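Local coordinates for Ctr9 protein (Myceliophthora thermophila, PDB 6AF0) that probably binds RNA polymerase II complexes, presenting a long helical scaffold that includes tetratricopeptide repeats, at residues Q325-I337 against D348-D360. Numbering follows the deposited sequence.
Sequences QFGNVDALAHKAI and DGWYLLARKEHYD
Ile-337 lays its CD1 methyl over one face of the Trp-350 indole, 3.6 Å from the centroid of the six-membered ring and 15° off its normal, a CH-pi contact; CG2 of Ile-337 reaches the same indole near CZ2. The His-334 imidazole likewise takes Leu-353 CD1 over one face, shifted toward the rim, whereas the Phe-326 ring meets Lys-356 CG and Tyr-359 CB obliquely. Such pairings illustrate how two neighbouring antiparallel helices interlock: Leu-353 is a knob in the hole formed by Asp-330, Ala-333, His-334 and Ile-337, its CD2 packing 3.6 Å from Ala-333 CB. The axes of the two helical segments come within 8.6 Å, and Gly-349, opposite Ala-333, is consistent with this approach, since a CB there would point toward helix 326-338. Lys-356 sets out with CG anti to the backbone N (chi1 167°), passes Phe-326, then bends so that NZ meets Asp-330 OD1 on its syn side at 2.7 Å, 22° out of the carboxylate plane. A methionine in place of Lys-356 would probably leave Asp-330 without its cationic mate, close to the like-charged Glu-357, which pairs with Arg-365. Helix 310-322 packs against Val-329 and Leu-352, while helix 363-376 covers Trp-350 and Leu-353, with Arg-372 making a cation-pi contact to the indole; the pair lies between these two helices in chain order, in an all-helical array consistent with the TPR-type architecture of Ctr9.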
# COMPACT_ATOMS: atom_id res chain seq x y z
N GLN A 325 -28.73 6.89 16.98
CA GLN A 325 -29.75 6.75 18.02
C GLN A 325 -29.74 5.32 18.60
O GLN A 325 -30.42 4.42 18.12
CB GLN A 325 -31.09 7.13 17.42
CG GLN A 325 -32.25 7.17 18.39
CD GLN A 325 -33.49 7.73 17.72
OE1 GLN A 325 -33.39 8.53 16.77
NE2 GLN A 325 -34.67 7.33 18.20
N PHE A 326 -28.98 5.14 19.67
CA PHE A 326 -28.39 3.85 20.00
C PHE A 326 -29.19 2.95 20.93
O PHE A 326 -28.96 1.73 20.98
CB PHE A 326 -26.99 4.06 20.62
CG PHE A 326 -26.02 4.78 19.72
CD1 PHE A 326 -25.52 4.18 18.58
CD2 PHE A 326 -25.60 6.04 20.03
CE1 PHE A 326 -24.62 4.83 17.76
CE2 PHE A 326 -24.71 6.71 19.21
CZ PHE A 326 -24.22 6.10 18.08
N GLY A 327 -30.10 3.53 21.70
CA GLY A 327 -30.92 2.74 22.62
C GLY A 327 -31.81 1.80 21.84
O GLY A 327 -32.00 0.64 22.22
N ASN A 328 -32.35 2.33 20.75
CA ASN A 328 -33.08 1.57 19.74
C ASN A 328 -32.21 0.50 19.10
O ASN A 328 -32.61 -0.67 19.01
CB ASN A 328 -33.61 2.51 18.65
CG ASN A 328 -34.41 3.67 19.21
OD1 ASN A 328 -34.17 4.13 20.32
ND2 ASN A 328 -35.35 4.17 18.43
N VAL A 329 -31.03 0.90 18.65
CA VAL A 329 -30.10 -0.01 17.96
C VAL A 329 -29.86 -1.28 18.78
O VAL A 329 -30.05 -2.38 18.27
CB VAL A 329 -28.75 0.64 17.62
CG1 VAL A 329 -27.82 -0.37 16.99
CG2 VAL A 329 -28.90 1.81 16.65
N ASP A 330 -29.46 -1.12 20.04
CA ASP A 330 -29.30 -2.27 20.96
C ASP A 330 -30.52 -3.18 21.04
O ASP A 330 -30.43 -4.39 20.83
CB ASP A 330 -28.96 -1.81 22.38
CG ASP A 330 -27.48 -1.69 22.62
OD1 ASP A 330 -26.67 -1.81 21.68
OD2 ASP A 330 -27.11 -1.47 23.79
N ALA A 331 -31.67 -2.60 21.37
CA ALA A 331 -32.87 -3.38 21.62
C ALA A 331 -33.16 -4.22 20.40
O ALA A 331 -33.18 -5.46 20.48
CB ALA A 331 -34.04 -2.47 21.93
N LEU A 332 -33.33 -3.54 19.27
CA LEU A 332 -33.62 -4.18 17.98
C LEU A 332 -32.61 -5.27 17.64
O LEU A 332 -32.95 -6.46 17.62
CB LEU A 332 -33.67 -3.13 16.85
CG LEU A 332 -34.80 -2.12 16.95
CD1 LEU A 332 -34.78 -1.23 15.73
CD2 LEU A 332 -36.16 -2.79 17.07
N ALA A 333 -31.36 -4.86 17.41
CA ALA A 333 -30.32 -5.79 17.00
C ALA A 333 -30.26 -6.96 17.95
O ALA A 333 -30.08 -8.08 17.50
CB ALA A 333 -28.97 -5.10 16.95
N HIS A 334 -30.40 -6.69 19.24
CA HIS A 334 -30.41 -7.78 20.22
C HIS A 334 -31.53 -8.75 19.92
O HIS A 334 -31.28 -9.95 19.84
CB HIS A 334 -30.54 -7.29 21.67
CG HIS A 334 -29.22 -7.08 22.35
ND1 HIS A 334 -28.20 -8.01 22.32
CD2 HIS A 334 -28.76 -6.06 23.11
CE1 HIS A 334 -27.17 -7.56 23.01
NE2 HIS A 334 -27.49 -6.38 23.51
N LYS A 335 -32.73 -8.21 19.75
CA LYS A 335 -33.94 -9.02 19.46
C LYS A 335 -33.77 -9.89 18.25
O LYS A 335 -34.14 -11.06 18.26
CB LYS A 335 -35.16 -8.13 19.22
CG LYS A 335 -36.11 -8.09 20.41
CD LYS A 335 -37.09 -9.24 20.43
CE LYS A 335 -38.28 -8.88 21.32
NZ LYS A 335 -39.44 -9.77 21.12
N ALA A 336 -33.23 -9.29 17.20
CA ALA A 336 -32.91 -10.00 15.98
C ALA A 336 -32.03 -11.21 16.29
O ALA A 336 -32.41 -12.33 15.97
CB ALA A 336 -32.23 -9.07 14.98
N ILE A 337 -30.91 -10.99 16.95
CA ILE A 337 -29.94 -12.06 17.26
C ILE A 337 -30.58 -13.20 18.07
O ILE A 337 -30.28 -14.38 17.86
CB ILE A 337 -28.73 -11.50 18.05
CG1 ILE A 337 -27.95 -10.47 17.22
CG2 ILE A 337 -27.78 -12.62 18.48
CD1 ILE A 337 -26.93 -9.67 18.01
N ASP A 348 -25.24 -9.88 11.20
CA ASP A 348 -25.58 -8.48 10.90
C ASP A 348 -25.93 -7.74 12.17
O ASP A 348 -25.53 -6.59 12.37
CB ASP A 348 -26.76 -8.39 9.93
CG ASP A 348 -26.37 -8.73 8.50
OD1 ASP A 348 -25.20 -9.07 8.23
OD2 ASP A 348 -27.25 -8.67 7.62
N GLY A 349 -26.65 -8.43 13.04
CA GLY A 349 -26.96 -7.88 14.36
C GLY A 349 -25.72 -7.60 15.20
O GLY A 349 -25.61 -6.53 15.80
N TRP A 350 -24.79 -8.55 15.23
CA TRP A 350 -23.57 -8.39 16.02
C TRP A 350 -22.78 -7.25 15.42
O TRP A 350 -22.22 -6.41 16.13
CB TRP A 350 -22.71 -9.68 16.09
CG TRP A 350 -23.25 -10.76 16.99
CD1 TRP A 350 -23.57 -12.04 16.62
CD2 TRP A 350 -23.56 -10.66 18.38
NE1 TRP A 350 -24.06 -12.74 17.70
CE2 TRP A 350 -24.07 -11.93 18.79
CE3 TRP A 350 -23.48 -9.63 19.33
CZ2 TRP A 350 -24.48 -12.19 20.12
CZ3 TRP A 350 -23.90 -9.90 20.67
CH2 TRP A 350 -24.40 -11.17 21.04
N TYR A 351 -22.76 -7.19 14.10
CA TYR A 351 -22.03 -6.14 13.43
C TYR A 351 -22.60 -4.77 13.79
O TYR A 351 -21.85 -3.86 14.09
CB TYR A 351 -22.04 -6.34 11.93
CG TYR A 351 -21.28 -5.26 11.22
CD1 TYR A 351 -19.90 -5.18 11.33
CD2 TYR A 351 -21.94 -4.30 10.46
CE1 TYR A 351 -19.19 -4.18 10.68
CE2 TYR A 351 -21.23 -3.31 9.80
CZ TYR A 351 -19.86 -3.25 9.92
OH TYR A 351 -19.12 -2.29 9.31
N LEU A 352 -23.91 -4.62 13.81
CA LEU A 352 -24.53 -3.34 14.21
C LEU A 352 -24.18 -2.94 15.63
O LEU A 352 -23.83 -1.79 15.88
CB LEU A 352 -26.04 -3.38 14.04
CG LEU A 352 -26.55 -3.57 12.61
CD1 LEU A 352 -28.05 -3.79 12.59
CD2 LEU A 352 -26.19 -2.38 11.74
N LEU A 353 -24.28 -3.87 16.56
CA LEU A 353 -23.88 -3.63 17.94
C LEU A 353 -22.39 -3.29 18.02
O LEU A 353 -22.00 -2.39 18.74
CB LEU A 353 -24.17 -4.86 18.82
CG LEU A 353 -25.63 -5.28 19.03
CD1 LEU A 353 -25.76 -6.33 20.12
CD2 LEU A 353 -26.48 -4.07 19.38
N ALA A 354 -21.57 -3.99 17.27
CA ALA A 354 -20.15 -3.67 17.23
C ALA A 354 -19.95 -2.21 16.83
O ALA A 354 -19.24 -1.48 17.52
CB ALA A 354 -19.40 -4.59 16.28
N ARG A 355 -20.58 -1.77 15.74
CA ARG A 355 -20.41 -0.41 15.27
C ARG A 355 -20.97 0.60 16.24
O ARG A 355 -20.53 1.75 16.26
CB ARG A 355 -21.10 -0.18 13.94
CG ARG A 355 -20.56 -1.01 12.81
CD ARG A 355 -21.05 -0.43 11.49
NE ARG A 355 -19.96 0.14 10.72
CZ ARG A 355 -19.89 1.40 10.31
NH1 ARG A 355 -20.86 2.28 10.55
NH2 ARG A 355 -18.82 1.79 9.62
N LYS A 356 -21.96 0.21 17.02
CA LYS A 356 -22.45 1.12 18.04
C LYS A 356 -21.41 1.30 19.15
O LYS A 356 -20.98 2.41 19.44
CB LYS A 356 -23.78 0.67 18.63
CG LYS A 356 -24.12 1.45 19.89
CD LYS A 356 -25.33 0.91 20.60
CE LYS A 356 -25.05 0.75 22.08
NZ LYS A 356 -24.34 -0.55 22.25
N GLU A 357 -21.03 0.20 19.79
CA GLU A 357 -20.03 0.21 20.85
C GLU A 357 -18.69 0.76 20.40
O GLU A 357 -17.92 1.27 21.20
CB GLU A 357 -19.81 -1.20 21.41
CG GLU A 357 -20.97 -1.75 22.23
CD GLU A 357 -21.39 -0.81 23.35
OE1 GLU A 357 -22.58 -0.86 23.73
OE2 GLU A 357 -20.56 -0.03 23.86
N HIS A 358 -18.39 0.62 19.12
CA HIS A 358 -17.23 1.27 18.53
C HIS A 358 -17.40 2.79 18.63
O HIS A 358 -16.53 3.46 19.16
CB HIS A 358 -17.09 0.82 17.08
CG HIS A 358 -15.78 1.17 16.45
ND1 HIS A 358 -15.30 0.52 15.33
CD2 HIS A 358 -14.86 2.09 16.78
CE1 HIS A 358 -14.14 1.05 14.99
NE2 HIS A 358 -13.85 2.00 15.85
N TYR A 359 -18.51 3.32 18.13
CA TYR A 359 -18.75 4.77 18.14
C TYR A 359 -18.64 5.33 19.56
O TYR A 359 -17.93 6.30 19.77
CB TYR A 359 -20.13 5.14 17.55
CG TYR A 359 -20.11 5.48 16.06
CD1 TYR A 359 -19.34 6.54 15.58
CD2 TYR A 359 -20.89 4.76 15.14
CE1 TYR A 359 -19.33 6.86 14.23
CE2 TYR A 359 -20.89 5.07 13.79
CZ TYR A 359 -20.11 6.12 13.34
OH TYR A 359 -20.10 6.42 12.00
N ASP A 360 -19.33 4.69 20.50
CA ASP A 360 -19.37 5.14 21.89
C ASP A 360 -18.03 4.90 22.59
O ASP A 360 -17.65 5.64 23.50
CB ASP A 360 -20.50 4.44 22.65
CG ASP A 360 -20.36 4.57 24.15
OD1 ASP A 360 -20.80 5.61 24.69
OD2 ASP A 360 -19.83 3.63 24.78